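Local coordinates for glycogen accumulation regulator GarA (Mycobacterium tuberculosis, PDB 6I2P), which probably regulates glycogen accumulation and central metabolism by binding metabolic enzymes through its FHA domain, a phosphothreonine-recognition fold, at residues 101-106 against 110-115; 120-125 against 130-135. One frame throughout, in Å; residues are numbered along the deposited sequence.

Contact 1. Residues 101-106 against 110-115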
ATOM      1  N   GLU C 101       2.675 -16.903  17.018  1.00 47.92           N
ATOM      2  CA  GLU C 101       2.408 -17.543  18.298  1.00 48.50           C
ATOM      3  C   GLU C 101       3.495 -17.158  19.284  1.00 51.59           C
ATOM      4  O   GLU C 101       4.665 -17.049  18.918  1.00 50.65           O
ATOM      5  CB  GLU C 101       2.331 -19.073  18.172  1.00 51.61           C
ATOM      6  CG  GLU C 101       1.008 -19.565  17.610  1.00 61.84           C
ATOM      7  CD  GLU C 101       0.896 -21.052  17.346  1.00 78.12           C
ATOM      8  OE1 GLU C 101      -0.234 -21.502  17.042  1.00 80.20           O
ATOM      9  OE2 GLU C 101       1.924 -21.765  17.447  1.00 65.37           O
ATOM     10  N   PHE C 102       3.093 -16.935  20.530  1.00 48.45           N
ATOM     11  CA  PHE C 102       3.988 -16.623  21.629  1.00 48.61           C
ATOM     12  C   PHE C 102       4.010 -17.872  22.480  1.00 57.16           C
ATOM     13  O   PHE C 102       2.957 -18.340  22.924  1.00 57.98           O
ATOM     14  CB  PHE C 102       3.518 -15.380  22.402  1.00 48.69           C
ATOM     15  CG  PHE C 102       3.642 -14.108  21.600  1.00 47.68           C
ATOM     16  CD1 PHE C 102       2.625 -13.707  20.734  1.00 50.27           C
ATOM     17  CD2 PHE C 102       4.774 -13.314  21.698  1.00 48.42           C
ATOM     18  CE1 PHE C 102       2.755 -12.545  19.968  1.00 49.54           C
ATOM     19  CE2 PHE C 102       4.891 -12.140  20.952  1.00 50.40           C
ATOM     20  CZ  PHE C 102       3.889 -11.770  20.081  1.00 47.79           C
ATOM     21  N   ARG C 103       5.199 -18.475  22.603  1.00 56.48           N
ATOM     22  CA  ARG C 103       5.397 -19.729  23.320  1.00 59.63           C
ATOM     23  C   ARG C 103       6.227 -19.591  24.586  1.00 67.37           C
ATOM     24  O   ARG C 103       7.295 -18.978  24.565  1.00 67.13           O
ATOM     25  CB  ARG C 103       5.992 -20.797  22.390  1.00 60.52           C
ATOM     26  CG  ARG C 103       5.084 -21.126  21.205  1.00 68.88           C
ATOM     27  CD  ARG C 103       5.566 -22.323  20.425  1.00 78.67           C
ATOM     28  NE  ARG C 103       4.638 -22.662  19.345  1.00 83.94           N
ATOM     29  CZ  ARG C 103       4.206 -23.891  19.083  1.00 89.36           C
ATOM     30  NH1 ARG C 103       4.620 -24.917  19.813  1.00 74.73           N
ATOM     31  NH2 ARG C 103       3.357 -24.102  18.089  1.00 72.78           N
ATOM     32  N   LEU C 104       5.721 -20.161  25.690  1.00 67.13           N
ATOM     33  CA  LEU C 104       6.386 -20.189  26.991  1.00 69.40           C
ATOM     34  C   LEU C 104       7.087 -21.549  27.115  1.00 78.51           C
ATOM     35  O   LEU C 104       6.439 -22.565  27.379  1.00 80.10           O
ATOM     36  CB  LEU C 104       5.366 -19.975  28.122  1.00 70.14           C
ATOM     37  N   GLU C 105       8.403 -21.569  26.827  1.00 77.42           N
ATOM     38  CA  GLU C 105       9.247 -22.771  26.848  1.00 81.11           C
ATOM     39  C   GLU C 105      10.525 -22.498  27.642  1.00 88.91           C
ATOM     40  O   GLU C 105      11.206 -21.501  27.382  1.00 87.97           O
ATOM     41  CB  GLU C 105       9.605 -23.220  25.412  1.00 82.00           C
ATOM     42  CG  GLU C 105       8.423 -23.521  24.500  1.00 91.68           C
ATOM     43  CD  GLU C 105       8.725 -23.641  23.016  1.00112.73           C
ATOM     44  OE1 GLU C 105       9.742 -23.072  22.555  1.00104.24           O
ATOM     45  OE2 GLU C 105       7.925 -24.294  22.307  1.00107.10           O
ATOM     46  N   ASN C 106      10.847 -23.389  28.606  1.00 89.62           N
ATOM     47  CA  ASN C 106      12.017 -23.325  29.497  1.00 92.47           C
ATOM     48  C   ASN C 106      12.039 -22.030  30.337  1.00 95.36           C
ATOM     49  O   ASN C 106      13.048 -21.313  30.373  1.00 95.52           O
ATOM     50  CB  ASN C 106      13.337 -23.563  28.735  1.00 95.04           C
ATOM     51  N   ASN C 110       9.049 -16.782  23.799  1.00 55.79           N
ATOM     52  CA  ASN C 110       9.552 -16.632  22.444  1.00 54.35           C
ATOM     53  C   ASN C 110       8.414 -16.384  21.462  1.00 54.64           C
ATOM     54  O   ASN C 110       7.282 -16.794  21.713  1.00 53.88           O
ATOM     55  CB  ASN C 110      10.425 -17.824  22.014  1.00 59.23           C
ATOM     56  CG  ASN C 110       9.800 -19.182  22.199  1.00 82.61           C
ATOM     57  OD1 ASN C 110       9.002 -19.640  21.374  1.00 72.27           O
ATOM     58  ND2 ASN C 110      10.175 -19.863  23.281  1.00 77.05           N
ATOM     59  N   VAL C 111       8.700 -15.661  20.374  1.00 49.17           N
ATOM     60  CA  VAL C 111       7.723 -15.419  19.311  1.00 46.84           C
ATOM     61  C   VAL C 111       8.085 -16.317  18.125  1.00 50.51           C
ATOM     62  O   VAL C 111       9.266 -16.526  17.840  1.00 49.96           O
ATOM     63  CB  VAL C 111       7.524 -13.917  18.922  1.00 48.38           C
ATOM     64  CG1 VAL C 111       8.799 -13.299  18.356  1.00 48.24           C
ATOM     65  CG2 VAL C 111       6.355 -13.735  17.947  1.00 46.49           C
ATOM     66  N   VAL C 112       7.068 -16.868  17.465  1.00 47.49           N
ATOM     67  CA  VAL C 112       7.260 -17.713  16.300  1.00 48.14           C
ATOM     68  C   VAL C 112       6.248 -17.337  15.212  1.00 50.51           C
ATOM     69  O   VAL C 112       5.056 -17.203  15.493  1.00 48.29           O
ATOM     70  CB  VAL C 112       7.269 -19.225  16.668  1.00 54.43           C
ATOM     71  CG1 VAL C 112       5.896 -19.718  17.122  1.00 54.84           C
ATOM     72  CG2 VAL C 112       7.811 -20.074  15.528  1.00 55.57           C
ATOM     73  N   ASP C 113       6.733 -17.160  13.970  1.00 48.02           N
ATOM     74  CA  ASP C 113       5.878 -16.855  12.828  1.00 46.85           C
ATOM     75  C   ASP C 113       5.373 -18.186  12.315  1.00 52.49           C
ATOM     76  O   ASP C 113       6.169 -19.084  12.034  1.00 54.07           O
ATOM     77  CB  ASP C 113       6.644 -16.092  11.743  1.00 47.97           C
ATOM     78  CG  ASP C 113       5.751 -15.638  10.606  1.00 51.32           C
ATOM     79  OD1 ASP C 113       5.466 -16.464   9.710  1.00 51.86           O
ATOM     80  OD2 ASP C 113       5.349 -14.456  10.605  1.00 51.15           O
ATOM     81  N   VAL C 114       4.047 -18.328  12.231  1.00 49.05           N
ATOM     82  CA  VAL C 114       3.414 -19.579  11.815  1.00 50.28           C
ATOM     83  C   VAL C 114       3.117 -19.624  10.292  1.00 54.53           C
ATOM     84  O   VAL C 114       2.478 -20.565   9.825  1.00 55.64           O
ATOM     85  CB  VAL C 114       2.171 -19.934  12.685  1.00 54.49           C
ATOM     86  CG1 VAL C 114       2.573 -20.167  14.145  1.00 54.13           C
ATOM     87  CG2 VAL C 114       1.064 -18.878  12.574  1.00 53.23           C
ATOM     88  N   GLY C 115       3.631 -18.652   9.542  1.00 50.08           N
ATOM     89  CA  GLY C 115       3.453 -18.585   8.095  1.00 50.59           C
ATOM     90  C   GLY C 115       2.631 -17.402   7.624  1.00 53.53           C
ATOM     91  O   GLY C 115       1.648 -17.577   6.904  1.00 54.50           O
TER
HETATM   92  O   HOH W   1       8.733 -21.829  19.741  1.00 70.89           O
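E101, F102 and R103 pair with V112, V111 and N110 as the two arms of an antiparallel beta hairpin. Four backbone hydrogen bonds hold the arms. E101 and V112 exchange two: E101 N to V112 O and V112 N to E101 O. R103 and N110 exchange the other two, and R103 N to N110 O is 2.8 Å long. F102 and V111 are the non-hydrogen-bonded pair between them, with CA atoms 4.6 Å apart.

Apolar contact lies on the F102 and V111 face. V111 lies alongside F102, its CG2 methyl over one ring face and displaced from the centre toward the CE2-CZ side. This is a CH-pi contact, with CG2 4.0 Å from the ring centroid.

E101, R103, N110 and V112 share the other face. R103 NH2 forms a salt bridge to E101 OE2 at 2.8 Å, along the same strand. It meets OE2 nearly along the C-O axis, with OE2 21° out of the guanidinium plane. That plane and the N110 amide are 17° apart. The extended arginine chain also brings NE beside CG1 of V112. N110 holds its CG between its own backbone N and carbonyl carbon (chi1 52°), which turns the amide toward the opposite strand. Its ND2 makes a weak hydrogen bond to E105 OE1 at 3.3 Å. A water donates to N110 OD1, at 2.7 Å, and to E105 OE1. V114, in the loop after strand 108-113, sets CG1 3.7 Å from E101 CD.

The hairpin lies inside the mixed sheet of the FHA domain. Backbone hydrogen bonds join F102 to T78 of strand 77-81 and V111 to A130 of strand 129-132. F102 also packs on V138 and I140 of strand 137-140 in the other sheet.

Contact 2. Residues 120-125 against 130-135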
ATOM      1  N   THR C 120       7.121 -11.508  10.724  1.00 46.16           N
ATOM      2  CA  THR C 120       7.231 -11.066  12.112  1.00 45.04           C
ATOM      3  C   THR C 120       8.629 -10.479  12.321  1.00 49.66           C
ATOM      4  O   THR C 120       9.623 -11.055  11.873  1.00 50.05           O
ATOM      5  CB  THR C 120       6.888 -12.212  13.086  1.00 48.95           C
ATOM      6  OG1 THR C 120       5.627 -12.770  12.717  1.00 48.21           O
ATOM      7  CG2 THR C 120       6.819 -11.747  14.542  1.00 45.65           C
ATOM      8  N   TYR C 121       8.693  -9.326  12.990  1.00 46.50           N
ATOM      9  CA  TYR C 121       9.945  -8.628  13.255  1.00 47.50           C
ATOM     10  C   TYR C 121      10.166  -8.464  14.748  1.00 51.25           C
ATOM     11  O   TYR C 121       9.228  -8.161  15.487  1.00 50.25           O
ATOM     12  CB  TYR C 121       9.967  -7.250  12.563  1.00 49.13           C
ATOM     13  CG  TYR C 121       9.693  -7.294  11.073  1.00 51.58           C
ATOM     14  CD1 TYR C 121       8.389  -7.298  10.583  1.00 52.80           C
ATOM     15  CD2 TYR C 121      10.734  -7.267  10.153  1.00 53.78           C
ATOM     16  CE1 TYR C 121       8.130  -7.337   9.214  1.00 54.01           C
ATOM     17  CE2 TYR C 121      10.488  -7.281   8.779  1.00 55.21           C
ATOM     18  CZ  TYR C 121       9.182  -7.324   8.315  1.00 61.88           C
ATOM     19  OH  TYR C 121       8.923  -7.340   6.967  1.00 64.33           O
ATOM     20  N   VAL C 122      11.404  -8.687  15.190  1.00 48.94           N
ATOM     21  CA  VAL C 122      11.821  -8.493  16.577  1.00 49.05           C
ATOM     22  C   VAL C 122      12.954  -7.492  16.517  1.00 53.73           C
ATOM     23  O   VAL C 122      13.966  -7.754  15.861  1.00 54.99           O
ATOM     24  CB  VAL C 122      12.197  -9.807  17.317  1.00 53.68           C
ATOM     25  CG1 VAL C 122      12.836  -9.516  18.678  1.00 54.56           C
ATOM     26  CG2 VAL C 122      10.969 -10.691  17.486  1.00 51.88           C
ATOM     27  N   ASN C 123      12.744  -6.317  17.138  1.00 49.96           N
ATOM     28  CA  ASN C 123      13.689  -5.194  17.164  1.00 51.62           C
ATOM     29  C   ASN C 123      14.098  -4.764  15.734  1.00 57.79           C
ATOM     30  O   ASN C 123      15.284  -4.558  15.450  1.00 59.38           O
ATOM     31  CB  ASN C 123      14.892  -5.490  18.087  1.00 51.50           C
ATOM     32  CG  ASN C 123      14.511  -5.788  19.523  1.00 59.90           C
ATOM     33  OD1 ASN C 123      13.483  -5.333  20.040  1.00 49.41           O
ATOM     34  ND2 ASN C 123      15.334  -6.568  20.205  1.00 51.34           N
ATOM     35  N   ARG C 124      13.075  -4.661  14.829  1.00 53.90           N
ATOM     36  CA  ARG C 124      13.175  -4.263  13.411  1.00 54.52           C
ATOM     37  C   ARG C 124      13.739  -5.342  12.480  1.00 58.33           C
ATOM     38  O   ARG C 124      13.798  -5.127  11.267  1.00 58.57           O
ATOM     39  CB  ARG C 124      14.009  -2.982  13.236  1.00 58.11           C
ATOM     40  CG  ARG C 124      13.444  -1.728  13.868  1.00 69.78           C
ATOM     41  CD  ARG C 124      14.348  -0.545  13.543  1.00 84.27           C
ATOM     42  NE  ARG C 124      14.509  -0.332  12.098  1.00 91.91           N
ATOM     43  CZ  ARG C 124      13.612   0.273  11.326  1.00103.34           C
ATOM     44  NH1 ARG C 124      13.837   0.424  10.030  1.00 92.32           N
ATOM     45  NH2 ARG C 124      12.488   0.743  11.847  1.00 86.62           N
ATOM     46  N   GLU C 125      14.168  -6.486  13.036  1.00 54.61           N
ATOM     47  CA  GLU C 125      14.797  -7.554  12.266  1.00 55.05           C
ATOM     48  C   GLU C 125      13.826  -8.692  11.940  1.00 56.10           C
ATOM     49  O   GLU C 125      13.189  -9.214  12.860  1.00 53.53           O
ATOM     50  CB  GLU C 125      16.054  -8.075  12.984  1.00 58.58           C
ATOM     51  CG  GLU C 125      17.175  -7.052  13.092  1.00 72.28           C
ATOM     52  CD  GLU C 125      18.103  -6.975  11.895  1.00 96.18           C
ATOM     53  OE1 GLU C 125      19.284  -7.368  12.040  1.00 96.22           O
ATOM     54  OE2 GLU C 125      17.659  -6.519  10.817  1.00 87.08           O
ATOM     55  N   ALA C 130      12.217 -16.173  17.617  1.00 53.60           N
ATOM     56  CA  ALA C 130      13.125 -15.396  18.468  1.00 53.90           C
ATOM     57  C   ALA C 130      12.718 -15.457  19.920  1.00 56.46           C
ATOM     58  O   ALA C 130      11.531 -15.389  20.226  1.00 53.40           O
ATOM     59  CB  ALA C 130      13.169 -13.944  18.008  1.00 53.39           C
ATOM     60  N   VAL C 131      13.711 -15.569  20.817  1.00 56.05           N
ATOM     61  CA  VAL C 131      13.538 -15.575  22.272  1.00 56.61           C
ATOM     62  C   VAL C 131      13.316 -14.110  22.677  1.00 60.38           C
ATOM     63  O   VAL C 131      14.017 -13.222  22.184  1.00 60.57           O
ATOM     64  CB  VAL C 131      14.768 -16.204  22.991  1.00 63.86           C
ATOM     65  CG1 VAL C 131      14.672 -16.074  24.514  1.00 64.52           C
ATOM     66  CG2 VAL C 131      14.958 -17.664  22.585  1.00 65.35           C
ATOM     67  N   LEU C 132      12.333 -13.859  23.556  1.00 56.04           N
ATOM     68  CA  LEU C 132      12.008 -12.509  23.999  1.00 53.94           C
ATOM     69  C   LEU C 132      12.550 -12.165  25.383  1.00 58.90           C
ATOM     70  O   LEU C 132      12.396 -12.929  26.336  1.00 59.90           O
ATOM     71  CB  LEU C 132      10.494 -12.249  23.921  1.00 51.54           C
ATOM     72  CG  LEU C 132       9.834 -12.431  22.539  1.00 54.42           C
ATOM     73  CD1 LEU C 132       8.326 -12.518  22.656  1.00 52.73           C
ATOM     74  CD2 LEU C 132      10.244 -11.332  21.563  1.00 55.62           C
ATOM     75  N   ALA C 133      13.180 -10.995  25.469  1.00 55.10           N
ATOM     76  CA  ALA C 133      13.716 -10.387  26.685  1.00 56.77           C
ATOM     77  C   ALA C 133      12.885  -9.131  26.971  1.00 59.78           C
ATOM     78  O   ALA C 133      12.270  -8.592  26.047  1.00 58.22           O
ATOM     79  CB  ALA C 133      15.174 -10.008  26.478  1.00 59.70           C
ATOM     80  N   ASN C 134      12.852  -8.673  28.235  1.00 57.60           N
ATOM     81  CA  ASN C 134      12.091  -7.485  28.638  1.00 56.52           C
ATOM     82  C   ASN C 134      12.539  -6.237  27.859  1.00 59.59           C
ATOM     83  O   ASN C 134      13.729  -5.905  27.848  1.00 60.78           O
ATOM     84  CB  ASN C 134      12.196  -7.254  30.151  1.00 57.68           C
ATOM     85  CG  ASN C 134      11.459  -6.026  30.632  1.00 68.32           C
ATOM     86  OD1 ASN C 134      10.229  -5.993  30.696  1.00 52.02           O
ATOM     87  ND2 ASN C 134      12.200  -4.984  30.971  1.00 63.71           N
ATOM     88  N   GLY C 135      11.578  -5.596  27.195  1.00 53.60           N
ATOM     89  CA  GLY C 135      11.815  -4.392  26.409  1.00 53.18           C
ATOM     90  C   GLY C 135      11.869  -4.590  24.909  1.00 55.78           C
ATOM     91  O   GLY C 135      11.953  -3.605  24.167  1.00 54.98           O
TER
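This is a small, buried apolar contact between the two sheets of the FHA beta sandwich. It joins strand 120-122 of the six-stranded antiparallel sheet to strand 129-132, an outermost strand of the mixed sheet. The segments are not paired as strands: their closest CA atoms, those of V122 and A130, are 7.3 Å apart.

One methyl group carries the contact. CG2 of V122 lies 4.0 Å from CB of A130 and 4.2 Å from CD2 of L132. V122 and A130 both direct their CB toward the other segment. The CB of L132 does not point at the other segment; its CD2 end makes the approach. In V122 the CG1 branch is opposite the backbone N (chi1 171°). CG2 then stands beside that N and is the branch that meets both partners.

The backbone turns just after V122. A type I' beta turn runs from V122 to E125, closed by V122 N to E125 O at 3.0 Å and E125 N to V122 O at 3.1 Å. The turn joins strand 120-122 to strand 125-127.

V111 of strand 108-113 packs on both V122 and L132. L132 also meets V138 of strand 137-140 and F147 of strand 143-149. Within the turn, the N123 side chain hydrogen-bonds through OD1 to N of E137, which begins strand 137-140, and through ND2 to OD1 of D136, just before it.

Overall arrangement
Both segments of contact 1 precede those of contact 2 in the chain, and the centres of the two contacts lie about 11 Å apart. Contact 1 is a hairpin within the mixed sheet, whereas contact 2 spans the two sheets of the sandwich. Strands 108-113 and 129-132 are neighbours in the mixed sheet, and V111 of contact 1 borders contact 2. The segment 110-115 is tied to the start of 120-125 by D113 OD2 and T120 OG1, a probable hydrogen bond. Contact 1 thus builds interior strands of the mixed sheet of the FHA domain, and contact 2 is where its edge strand 129-132 meets the other sheet.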